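Local coordinates for phenazine biosynthesis protein PhzF family (Enterococcus faecalis, PDB 1S7J) that is probably an isomerase of the PhzF family, related in fold to diaminopimelate epimerase, although its substrate is not known, at residues Ile211-Trp214 against Gly215-Asn219; Asp152-Thr155 against Val156-Thr160; Trp61-Pro64 against Glu65-Ile68; Ile40-Leu44 against Ser45-Phe49. One frame throughout, in Å; residues are numbered along the deposited sequence.

Contact 1. Residues Ile211-Trp214 against Gly215-Asn219; sequences IPYW and GKRLN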
loop_
_atom_site.group_PDB
_atom_site.type_symbol
_atom_site.label_atom_id
_atom_site.label_comp_id
_atom_site.label_asym_id
_atom_site.label_seq_id
_atom_site.Cartn_x
_atom_site.Cartn_y
_atom_site.Cartn_z
ATOM N N ILE A 211 -7.811 6.446 7.606
ATOM C CA ILE A 211 -9.082 5.926 8.093
ATOM C C ILE A 211 -9.515 6.530 9.456
ATOM O O ILE A 211 -10.643 7.007 9.586
ATOM C CB ILE A 211 -9.097 4.359 8.107
ATOM C CG1 ILE A 211 -8.859 3.842 6.682
ATOM C CG2 ILE A 211 -10.446 3.832 8.604
ATOM C CD1 ILE A 211 -8.900 2.337 6.561
ATOM N N PRO A 212 -8.640 6.486 10.475
ATOM C CA PRO A 212 -9.019 7.060 11.766
ATOM C C PRO A 212 -9.498 8.512 11.599
ATOM O O PRO A 212 -10.584 8.877 12.055
ATOM C CB PRO A 212 -7.712 7.003 12.545
ATOM C CG PRO A 212 -7.123 5.732 12.066
ATOM C CD PRO A 212 -7.327 5.824 10.573
ATOM N N TYR A 213 -8.678 9.313 10.912
ATOM C CA TYR A 213 -8.986 10.717 10.675
ATOM C C TYR A 213 -10.360 10.957 10.056
ATOM O O TYR A 213 -11.124 11.810 10.536
ATOM C CB TYR A 213 -7.904 11.370 9.779
ATOM C CG TYR A 213 -8.255 12.791 9.366
ATOM C CD1 TYR A 213 -9.061 13.030 8.248
ATOM C CD2 TYR A 213 -7.854 13.883 10.133
ATOM C CE1 TYR A 213 -9.470 14.310 7.916
ATOM C CE2 TYR A 213 -8.262 15.180 9.802
ATOM C CZ TYR A 213 -9.075 15.379 8.688
ATOM O OH TYR A 213 -9.514 16.631 8.352
ATOM N N TRP A 214 -10.641 10.280 8.958
ATOM C CA TRP A 214 -11.911 10.452 8.269
ATOM C C TRP A 214 -13.108 9.798 8.936
ATOM O O TRP A 214 -14.253 10.177 8.672
ATOM C CB TRP A 214 -11.780 10.025 6.811
ATOM C CG TRP A 214 -10.964 10.990 6.020
ATOM C CD1 TRP A 214 -9.643 10.878 5.692
ATOM C CD2 TRP A 214 -11.404 12.245 5.488
ATOM N NE1 TRP A 214 -9.234 11.986 4.993
ATOM C CE2 TRP A 214 -10.294 12.841 4.854
ATOM C CE3 TRP A 214 -12.635 12.925 5.492
ATOM C CZ2 TRP A 214 -10.372 14.093 4.218
ATOM C CZ3 TRP A 214 -12.712 14.170 4.860
ATOM C CH2 TRP A 214 -11.587 14.739 4.237
ATOM N N GLY A 215 -12.856 8.779 9.746
ATOM C CA GLY A 215 -13.936 8.121 10.447
ATOM C C GLY A 215 -14.408 9.060 11.538
ATOM O O GLY A 215 -15.600 9.286 11.707
ATOM N N LYS A 216 -13.444 9.621 12.280
ATOM C CA LYS A 216 -13.738 10.555 13.355
ATOM C C LYS A 216 -14.383 11.821 12.802
ATOM O O LYS A 216 -15.430 12.250 13.277
ATOM C CB LYS A 216 -12.453 10.915 14.119
ATOM C CG LYS A 216 -12.674 11.919 15.251
ATOM C CD LYS A 216 -11.426 12.107 16.114
ATOM C CE LYS A 216 -11.701 13.077 17.268
ATOM N NZ LYS A 216 -10.566 13.158 18.236
ATOM N N ARG A 217 -13.748 12.410 11.791
ATOM C CA ARG A 217 -14.251 13.627 11.181
ATOM C C ARG A 217 -15.618 13.465 10.477
ATOM O O ARG A 217 -16.462 14.360 10.555
ATOM C CB ARG A 217 -13.220 14.200 10.203
ATOM C CG ARG A 217 -13.481 15.644 9.821
ATOM C CD ARG A 217 -13.541 15.823 8.315
ATOM N NE ARG A 217 -12.409 16.599 7.816
ATOM C CZ ARG A 217 -12.518 17.625 6.979
ATOM N NH1 ARG A 217 -11.431 18.273 6.579
ATOM N NH2 ARG A 217 -13.715 18.005 6.538
ATOM N N LEU A 218 -15.806 12.354 9.764
ATOM C CA LEU A 218 -17.078 12.108 9.062
ATOM C C LEU A 218 -18.091 11.391 9.928
ATOM O O LEU A 218 -19.284 11.325 9.583
ATOM C CB LEU A 218 -16.846 11.312 7.776
ATOM C CG LEU A 218 -16.108 12.019 6.642
ATOM C CD1 LEU A 218 -16.079 11.128 5.413
ATOM C CD2 LEU A 218 -16.795 13.343 6.324
ATOM N N ASN A 219 -17.613 10.832 11.037
ATOM C CA ASN A 219 -18.448 10.106 11.998
ATOM C C ASN A 219 -19.078 8.852 11.361
ATOM O O ASN A 219 -20.306 8.730 11.259
ATOM C CB ASN A 219 -19.533 11.044 12.558
ATOM C CG ASN A 219 -20.007 10.642 13.937
ATOM O OD1 ASN A 219 -21.156 10.901 14.308
ATOM N ND2 ASN A 219 -19.120 10.024 14.727
#
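With CG of Tyr213 set trans to its own backbone nitrogen (chi1 173°) and the chain of Arg217 bent at chi2 and chi3, the phenol and the guanidinium run alongside each other and meet one turn apart on helix 207-218. The pairing is an i to i+4 contact in the last turns of that helix. Tyr213 OH accepts from two nitrogens on one side of the guanidinium: Arg217 NE at 2.9 Å and Arg217 NH1 at 3.1 Å. The hydroxyl oxygen lies in the guanidinium plane, at its edge, while the phenol ring is turned steeply away from that plane. Glu139 is a further partner of the same hydroxyl and, through a long and weak ion pair, of Arg217, so the phenol joins the helix to strand 139-142.

Trp214 lies over a face of the same guanidinium. Its CZ3 atom is 3.8 Å from Arg217 NE, with the indole and guanidinium planes only 22° apart. On the indole itself, Tyr213 CE1 sits over the centre of one face, and Phe186 also stacks on Trp214. With two in-plane bonds at an edge and the indole over a face, the rotation of the guanidinium is probably restrained, although the residue is exposed.

Backbone bonds from Gly215, Lys216, Arg217 and Leu218 carry the helix forward until Asn219 leaves it with positive phi. Beside the last of them, Leu218 CG rests against the indole edge, 3.8 Å from Trp214 CE3.

Contact 2. Residues Asp152-Thr155 against Val156-Thr160; sequences DEET and VAKIT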
loop_
_atom_site.group_PDB
_atom_site.type_symbol
_atom_site.label_atom_id
_atom_site.label_comp_id
_atom_site.label_asym_id
_atom_site.label_seq_id
_atom_site.Cartn_x
_atom_site.Cartn_y
_atom_site.Cartn_z
ATOM N N ASP A 152 -9.963 20.067 -1.909
ATOM C CA ASP A 152 -10.915 19.066 -2.432
ATOM C C ASP A 152 -10.220 17.961 -3.216
ATOM O O ASP A 152 -8.989 17.896 -3.251
ATOM C CB ASP A 152 -11.989 19.744 -3.308
ATOM C CG ASP A 152 -11.393 20.705 -4.370
ATOM O OD1 ASP A 152 -10.172 20.668 -4.639
ATOM O OD2 ASP A 152 -12.175 21.498 -4.931
ATOM N N GLU A 153 -11.007 17.077 -3.838
ATOM C CA GLU A 153 -10.424 15.981 -4.616
ATOM C C GLU A 153 -9.707 16.508 -5.847
ATOM O O GLU A 153 -8.651 15.998 -6.229
ATOM C CB GLU A 153 -11.490 14.971 -5.039
ATOM C CG GLU A 153 -10.906 13.807 -5.846
ATOM C CD GLU A 153 -11.948 12.812 -6.343
ATOM O OE1 GLU A 153 -11.653 12.112 -7.334
ATOM O OE2 GLU A 153 -13.045 12.712 -5.743
ATOM N N GLU A 154 -10.305 17.505 -6.486
ATOM C CA GLU A 154 -9.735 18.105 -7.668
ATOM C C GLU A 154 -8.323 18.642 -7.385
ATOM O O GLU A 154 -7.431 18.525 -8.221
ATOM C CB GLU A 154 -10.618 19.239 -8.173
ATOM C CG GLU A 154 -10.246 19.693 -9.605
ATOM C CD GLU A 154 -10.844 21.037 -9.960
ATOM O OE1 GLU A 154 -11.146 21.820 -9.023
ATOM O OE2 GLU A 154 -11.001 21.325 -11.170
ATOM N N THR A 155 -8.142 19.232 -6.215
ATOM C CA THR A 155 -6.840 19.786 -5.846
ATOM C C THR A 155 -5.812 18.703 -5.509
ATOM O O THR A 155 -4.624 18.855 -5.808
ATOM C CB THR A 155 -6.958 20.770 -4.644
ATOM O OG1 THR A 155 -7.821 21.869 -5.004
ATOM C CG2 THR A 155 -5.582 21.311 -4.257
ATOM N N VAL A 156 -6.261 17.637 -4.861
ATOM C CA VAL A 156 -5.377 16.540 -4.482
ATOM C C VAL A 156 -4.848 15.867 -5.732
ATOM O O VAL A 156 -3.643 15.604 -5.860
ATOM C CB VAL A 156 -6.139 15.494 -3.603
ATOM C CG1 VAL A 156 -5.258 14.309 -3.305
ATOM C CG2 VAL A 156 -6.580 16.130 -2.311
ATOM N N ALA A 157 -5.762 15.574 -6.640
ATOM C CA ALA A 157 -5.452 14.931 -7.893
ATOM C C ALA A 157 -4.502 15.766 -8.753
ATOM O O ALA A 157 -3.500 15.263 -9.256
ATOM C CB ALA A 157 -6.734 14.658 -8.656
ATOM N N LYS A 158 -4.820 17.057 -8.877
ATOM C CA LYS A 158 -4.049 17.983 -9.698
ATOM C C LYS A 158 -2.626 18.384 -9.288
ATOM O O LYS A 158 -1.791 18.652 -10.156
ATOM C CB LYS A 158 -4.875 19.254 -9.972
ATOM C CG LYS A 158 -6.023 19.068 -10.986
ATOM C CD LYS A 158 -6.227 20.265 -11.920
ATOM C CE LYS A 158 -6.968 19.842 -13.196
ATOM N NZ LYS A 158 -8.295 19.209 -12.944
ATOM N N ILE A 159 -2.341 18.425 -7.987
ATOM C CA ILE A 159 -1.008 18.837 -7.531
ATOM C C ILE A 159 0.190 18.062 -8.057
ATOM O O ILE A 159 0.119 16.856 -8.320
ATOM C CB ILE A 159 -0.892 18.897 -5.978
ATOM C CG1 ILE A 159 -1.069 17.501 -5.365
ATOM C CG2 ILE A 159 -1.877 19.901 -5.417
ATOM C CD1 ILE A 159 -0.512 17.376 -3.950
ATOM N N THR A 160 1.290 18.777 -8.191
ATOM C CA THR A 160 2.543 18.213 -8.639
ATOM C C THR A 160 3.609 18.832 -7.727
ATOM O O THR A 160 4.072 19.960 -7.937
ATOM C CB THR A 160 2.798 18.482 -10.161
ATOM O OG1 THR A 160 4.081 17.975 -10.546
ATOM C CG2 THR A 160 2.692 19.959 -10.488
#
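Val156 and Ile159 each lay a methyl against a carbonyl oxygen of the preceding turn: Val156 CG2 is 3.1 Å from Asp152 O, and Ile159 CG2 is 3.0 Å from Thr155 O. The same two oxygens accept backbone bonds, Asp152 O from Val156 N and Thr155 O from Ile159 N, while Ala157 N is bonded to Glu153 O at 2.9 Å. These i to i+4 bonds make up the short helix 153-158. On its outer side Glu154 and Lys158 approach over one turn; the bends of the lysine at chi2 and chi4 bring Lys158 NZ back to 3.9 Å from Glu154 OE2, a long salt bridge, probably weak.

What positions the first turn is the N-cap. Asp152 has chi1 at 49°, which swings its carboxylate forward over the start of the helix. Asp152 OD1 takes two bonds from Thr155: one from Thr155 N at 2.9 Å, arriving from above the carboxylate plane, and one from Thr155 OG1 at 2.7 Å, nearly along the C-O bond. The capping carboxylate thereby satisfies an early amide and fixes the threonine hydroxyl.

Further out, Glu153 OE2 is bonded to Asp182 N, and Arg189 NH2 donates to the carbonyls of Val156 and Ile159 where the helix ends. The helix follows strand 146-149 and packs through Val156 on strand 175-180 and through Glu153 and Ile159 on strand 186-192.

Contact 3. Residues Trp61-Pro64 against Glu65-Ile68; sequences WFTP and EREI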
loop_
_atom_site.group_PDB
_atom_site.type_symbol
_atom_site.label_atom_id
_atom_site.label_comp_id
_atom_site.label_asym_id
_atom_site.label_seq_id
_atom_site.Cartn_x
_atom_site.Cartn_y
_atom_site.Cartn_z
ATOM N N TRP A 61 9.513 -9.628 1.480
ATOM C CA TRP A 61 9.402 -8.594 0.454
ATOM C C TRP A 61 10.759 -8.023 0.159
ATOM O O TRP A 61 11.588 -7.856 1.057
ATOM C CB TRP A 61 8.494 -7.453 0.889
ATOM C CG TRP A 61 7.231 -7.855 1.544
ATOM C CD1 TRP A 61 5.985 -7.909 0.974
ATOM C CD2 TRP A 61 7.050 -8.177 2.919
ATOM N NE1 TRP A 61 5.048 -8.229 1.917
ATOM C CE2 TRP A 61 5.675 -8.400 3.128
ATOM C CE3 TRP A 61 7.927 -8.291 4.017
ATOM C CZ2 TRP A 61 5.144 -8.729 4.379
ATOM C CZ3 TRP A 61 7.402 -8.621 5.262
ATOM C CH2 TRP A 61 6.022 -8.833 5.432
ATOM N N PHE A 62 10.981 -7.695 -1.114
ATOM C CA PHE A 62 12.218 -7.101 -1.587
ATOM C C PHE A 62 11.932 -6.021 -2.601
ATOM O O PHE A 62 10.985 -6.138 -3.371
ATOM C CB PHE A 62 13.070 -8.151 -2.314
ATOM C CG PHE A 62 13.714 -9.153 -1.418
ATOM C CD1 PHE A 62 13.023 -10.287 -1.009
ATOM C CD2 PHE A 62 15.033 -8.990 -1.003
ATOM C CE1 PHE A 62 13.629 -11.243 -0.208
ATOM C CE2 PHE A 62 15.653 -9.942 -0.200
ATOM C CZ PHE A 62 14.948 -11.072 0.199
ATOM N N THR A 63 12.664 -4.931 -2.539
ATOM C CA THR A 63 12.552 -3.887 -3.496
ATOM C C THR A 63 13.860 -3.929 -4.360
ATOM O O THR A 63 14.816 -4.642 -4.027
ATOM C CB THR A 63 12.291 -2.488 -2.897
ATOM O OG1 THR A 63 13.462 -2.102 -2.172
ATOM C CG2 THR A 63 11.105 -2.496 -1.956
ATOM N N PRO A 64 13.924 -3.121 -5.371
ATOM C CA PRO A 64 15.180 -3.111 -6.074
ATOM C C PRO A 64 16.427 -2.761 -5.248
ATOM O O PRO A 64 17.548 -3.014 -5.658
ATOM C CB PRO A 64 14.942 -2.242 -7.252
ATOM C CG PRO A 64 13.465 -2.501 -7.544
ATOM C CD PRO A 64 12.879 -2.485 -6.166
ATOM N N GLU A 65 16.190 -2.105 -4.097
ATOM C CA GLU A 65 17.292 -1.686 -3.200
ATOM C C GLU A 65 17.688 -2.772 -2.195
ATOM O O GLU A 65 18.881 -3.083 -2.031
ATOM C CB GLU A 65 16.936 -0.405 -2.488
ATOM C CG GLU A 65 17.416 0.814 -3.256
ATOM C CD GLU A 65 17.278 2.060 -2.416
ATOM O OE1 GLU A 65 17.735 2.037 -1.240
ATOM O OE2 GLU A 65 16.691 3.047 -2.891
ATOM N N ARG A 66 16.692 -3.271 -1.455
ATOM C CA ARG A 66 16.901 -4.339 -0.473
ATOM C C ARG A 66 15.574 -4.794 0.180
ATOM O O ARG A 66 14.505 -4.317 -0.189
ATOM C CB ARG A 66 17.972 -3.928 0.571
ATOM C CG ARG A 66 17.491 -3.277 1.863
ATOM C CD ARG A 66 16.867 -1.892 1.781
ATOM N NE ARG A 66 15.759 -1.730 0.843
ATOM C CZ ARG A 66 14.723 -0.909 1.053
ATOM N NH1 ARG A 66 13.769 -0.788 0.139
ATOM N NH2 ARG A 66 14.615 -0.256 2.210
ATOM N N GLU A 67 15.661 -5.733 1.129
ATOM C CA GLU A 67 14.459 -6.255 1.808
ATOM C C GLU A 67 13.805 -5.272 2.773
ATOM O O GLU A 67 14.474 -4.693 3.630
ATOM C CB GLU A 67 14.781 -7.540 2.542
ATOM C CG GLU A 67 13.571 -8.209 3.133
ATOM C CD GLU A 67 13.877 -9.598 3.619
ATOM O OE1 GLU A 67 15.074 -9.994 3.562
ATOM O OE2 GLU A 67 12.937 -10.309 4.056
ATOM N N ILE A 68 12.493 -5.100 2.642
ATOM C CA ILE A 68 11.763 -4.195 3.500
ATOM C C ILE A 68 10.980 -4.951 4.612
ATOM O O ILE A 68 10.728 -6.144 4.502
ATOM C CB ILE A 68 10.835 -3.258 2.656
ATOM C CG1 ILE A 68 10.095 -2.216 3.577
ATOM C CG2 ILE A 68 9.848 -4.083 1.831
ATOM C CD1 ILE A 68 10.985 -1.341 4.469
#
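Thr63 and Arg66 close the tight turn of the hairpin that joins strand 56-62 to the short, weakly bonded strand 67-68, and the Thr63 hydroxyl both accepts and donates there. Arg66 NH1 donates to Thr63 OG1 at 2.7 Å, nearly straight at 164°, with the oxygen at the guanidinium edge. The hydroxyl in turn donates to Arg66 O at 3.2 Å, in the carbonyl plane and on a lone pair. A second donor, Thr63 N, reaches the same Arg66 O at 3.0 Å from above that plane, so one carbonyl is satisfied by both the amide and the hydroxyl of a single residue. With chi1 at 67°, OG1 lies between the backbone N and the carbonyl carbon, facing the returning chain; Glu65 N adds a weak bond to it.

Beyond the turn, Glu67 CB lies over one face of the Phe62 ring, a CH-pi contact at 4.1 Å from CB to the ring centroid. The Glu67 carboxylate is stacked on the ring, planes 29° apart, and its OE1 forms a salt bridge with Arg60; Trp61 NE1 is taken by Thr75 OG1. Phe62 packs on helix 32-42, and strand 56-62 runs beside strand 47-53.

Contact 4. Residues Ile40-Leu44 against Ser45-Phe49; sequences IENNL and SETAF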
loop_
_atom_site.group_PDB
_atom_site.type_symbol
_atom_site.label_atom_id
_atom_site.label_comp_id
_atom_site.label_asym_id
_atom_site.label_seq_id
_atom_site.Cartn_x
_atom_site.Cartn_y
_atom_site.Cartn_z
ATOM N N ILE A 40 15.794 -6.789 -8.303
ATOM C CA ILE A 40 16.525 -5.789 -9.060
ATOM C C ILE A 40 16.147 -5.968 -10.523
ATOM O O ILE A 40 15.774 -5.013 -11.218
ATOM C CB ILE A 40 18.050 -5.982 -8.907
ATOM C CG1 ILE A 40 18.463 -5.736 -7.454
ATOM C CG2 ILE A 40 18.795 -5.046 -9.828
ATOM C CD1 ILE A 40 19.915 -6.049 -7.164
ATOM N N GLU A 41 16.204 -7.226 -10.954
ATOM C CA GLU A 41 15.910 -7.655 -12.307
ATOM C C GLU A 41 14.562 -7.199 -12.894
ATOM O O GLU A 41 14.535 -6.591 -13.972
ATOM C CB GLU A 41 16.041 -9.182 -12.389
ATOM C CG GLU A 41 15.815 -9.782 -13.768
ATOM C CD GLU A 41 16.813 -9.303 -14.816
ATOM O OE1 GLU A 41 16.367 -8.900 -15.903
ATOM O OE2 GLU A 41 18.034 -9.344 -14.558
ATOM N N ASN A 42 13.462 -7.526 -12.233
ATOM C CA ASN A 42 12.159 -7.116 -12.746
ATOM C C ASN A 42 11.839 -5.663 -12.464
ATOM O O ASN A 42 10.847 -5.120 -12.952
ATOM C CB ASN A 42 11.045 -8.043 -12.263
ATOM C CG ASN A 42 11.003 -8.186 -10.770
ATOM O OD1 ASN A 42 11.234 -7.231 -10.034
ATOM N ND2 ASN A 42 10.682 -9.390 -10.294
ATOM N N ASN A 43 12.700 -5.033 -11.640
ATOM C CA ASN A 43 12.617 -3.617 -11.280
ATOM C C ASN A 43 11.231 -3.108 -10.876
ATOM O O ASN A 43 10.905 -1.938 -11.092
ATOM C CB ASN A 43 13.170 -2.789 -12.463
ATOM C CG ASN A 43 13.807 -1.477 -12.024
ATOM O OD1 ASN A 43 14.572 -1.435 -11.048
ATOM N ND2 ASN A 43 13.557 -0.426 -12.787
ATOM N N LEU A 44 10.414 -3.970 -10.306
ATOM C CA LEU A 44 9.080 -3.558 -9.881
ATOM C C LEU A 44 9.128 -2.975 -8.481
ATOM O O LEU A 44 10.135 -3.100 -7.787
ATOM C CB LEU A 44 8.103 -4.737 -9.953
ATOM C CG LEU A 44 7.745 -5.202 -11.371
ATOM C CD1 LEU A 44 6.835 -6.413 -11.317
ATOM C CD2 LEU A 44 7.061 -4.064 -12.114
ATOM N N SER A 45 8.047 -2.304 -8.086
ATOM C CA SER A 45 7.941 -1.669 -6.761
ATOM C C SER A 45 8.478 -2.610 -5.670
ATOM O O SER A 45 9.445 -2.284 -4.958
ATOM C CB SER A 45 6.470 -1.310 -6.479
ATOM O OG SER A 45 6.347 -0.348 -5.457
ATOM N N GLU A 46 7.873 -3.782 -5.574
ATOM C CA GLU A 46 8.261 -4.803 -4.611
ATOM C C GLU A 46 8.063 -6.173 -5.253
ATOM O O GLU A 46 7.204 -6.333 -6.133
ATOM C CB GLU A 46 7.356 -4.736 -3.344
ATOM C CG GLU A 46 7.786 -3.759 -2.229
ATOM C CD GLU A 46 7.339 -2.306 -2.463
ATOM O OE1 GLU A 46 7.981 -1.384 -1.890
ATOM O OE2 GLU A 46 6.353 -2.082 -3.190
ATOM N N THR A 47 8.850 -7.144 -4.810
ATOM C CA THR A 47 8.757 -8.523 -5.273
ATOM C C THR A 47 8.598 -9.379 -4.012
ATOM O O THR A 47 9.497 -9.448 -3.188
ATOM C CB THR A 47 10.010 -8.981 -6.029
ATOM O OG1 THR A 47 10.167 -8.197 -7.208
ATOM C CG2 THR A 47 9.877 -10.456 -6.432
ATOM N N ALA A 48 7.443 -10.005 -3.867
ATOM C CA ALA A 48 7.157 -10.841 -2.706
ATOM C C ALA A 48 7.422 -12.316 -2.956
ATOM O O ALA A 48 7.021 -12.856 -3.965
ATOM C CB ALA A 48 5.711 -10.636 -2.273
ATOM N N PHE A 49 8.135 -12.945 -2.034
ATOM C CA PHE A 49 8.447 -14.366 -2.119
ATOM C C PHE A 49 7.794 -15.041 -0.919
ATOM O O PHE A 49 7.932 -14.566 0.211
ATOM C CB PHE A 49 9.958 -14.593 -2.067
ATOM C CG PHE A 49 10.708 -13.912 -3.156
ATOM C CD1 PHE A 49 11.022 -12.557 -3.061
ATOM C CD2 PHE A 49 11.111 -14.611 -4.291
ATOM C CE1 PHE A 49 11.722 -11.911 -4.073
ATOM C CE2 PHE A 49 11.811 -13.972 -5.308
ATOM C CZ PHE A 49 12.116 -12.614 -5.194
HETATM O O HOH W 1 11.067 -5.722 -7.536
#
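Asn42 and Thr47 reach for each other from opposite sides of the turn that leaves helix 32-42. From CB, a chi1 of 54° folds the Asn42 amide back over its own backbone, toward strand 47-53, and the side chain rests on Ala22 of strand 19-25. CG itself comes within 3.7 Å of Thr47 OG1. At one tip, Asn42 ND2 gives a weak, bent bond to Thr47 OG1 at 3.3 Å and lies 4.1 Å from Thr47 CG2. At the other, Asn42 OD1 receives a long, weak but straight bond from Leu44 N at 3.4 Å. A water lies 2.9 Å from Asn42 OD1, 2.8 Å from Leu44 O and 2.7 Å from Thr47 OG1, bridging side chain, turn and strand.

The turn is the second connection of a beta-alpha-beta unit made of strand 19-25, helix 32-42 and strand 47-53. Asn43 breaks out of the helix with positive phi, and Leu44 and Ser45 carry the chain into Glu46, the predicted active-site residue. Ser45 OG donates to Glu46 OE2 at 2.9 Å, coming from above the carboxylate plane, and His73 is a second partner of that oxygen, so a serine and a histidine together hold the carboxylate. Cys71 packs beside the glutamate. The Thr47 side chain, on the strand that follows, also touches Ala39 of the helix and Tyr24 of strand 19-25.

In the fold
In chain order the four contacts run 4, 3, 2, 1, and they fall into two pairs. Contacts 3 and 4 have centres about 7 Å apart and touch: Phe62 O lies 2.8 Å from Thr47 N, a probable hydrogen bond between the neighbouring strands 56-62 and 47-53, and Thr63 CG2 packs 3.3 Å from Glu46 OE1, so the hairpin turn probably borders the predicted active site. Contacts 1 and 2 lie in helices 207-218 and 153-158, centres about 20 Å apart, without touching; both pack on strand 175-180. Their centres lie about 30 to 34 Å from those of contacts 3 and 4, contact 1 across the chain's centre, and neither is near the predicted active-site residue Glu46.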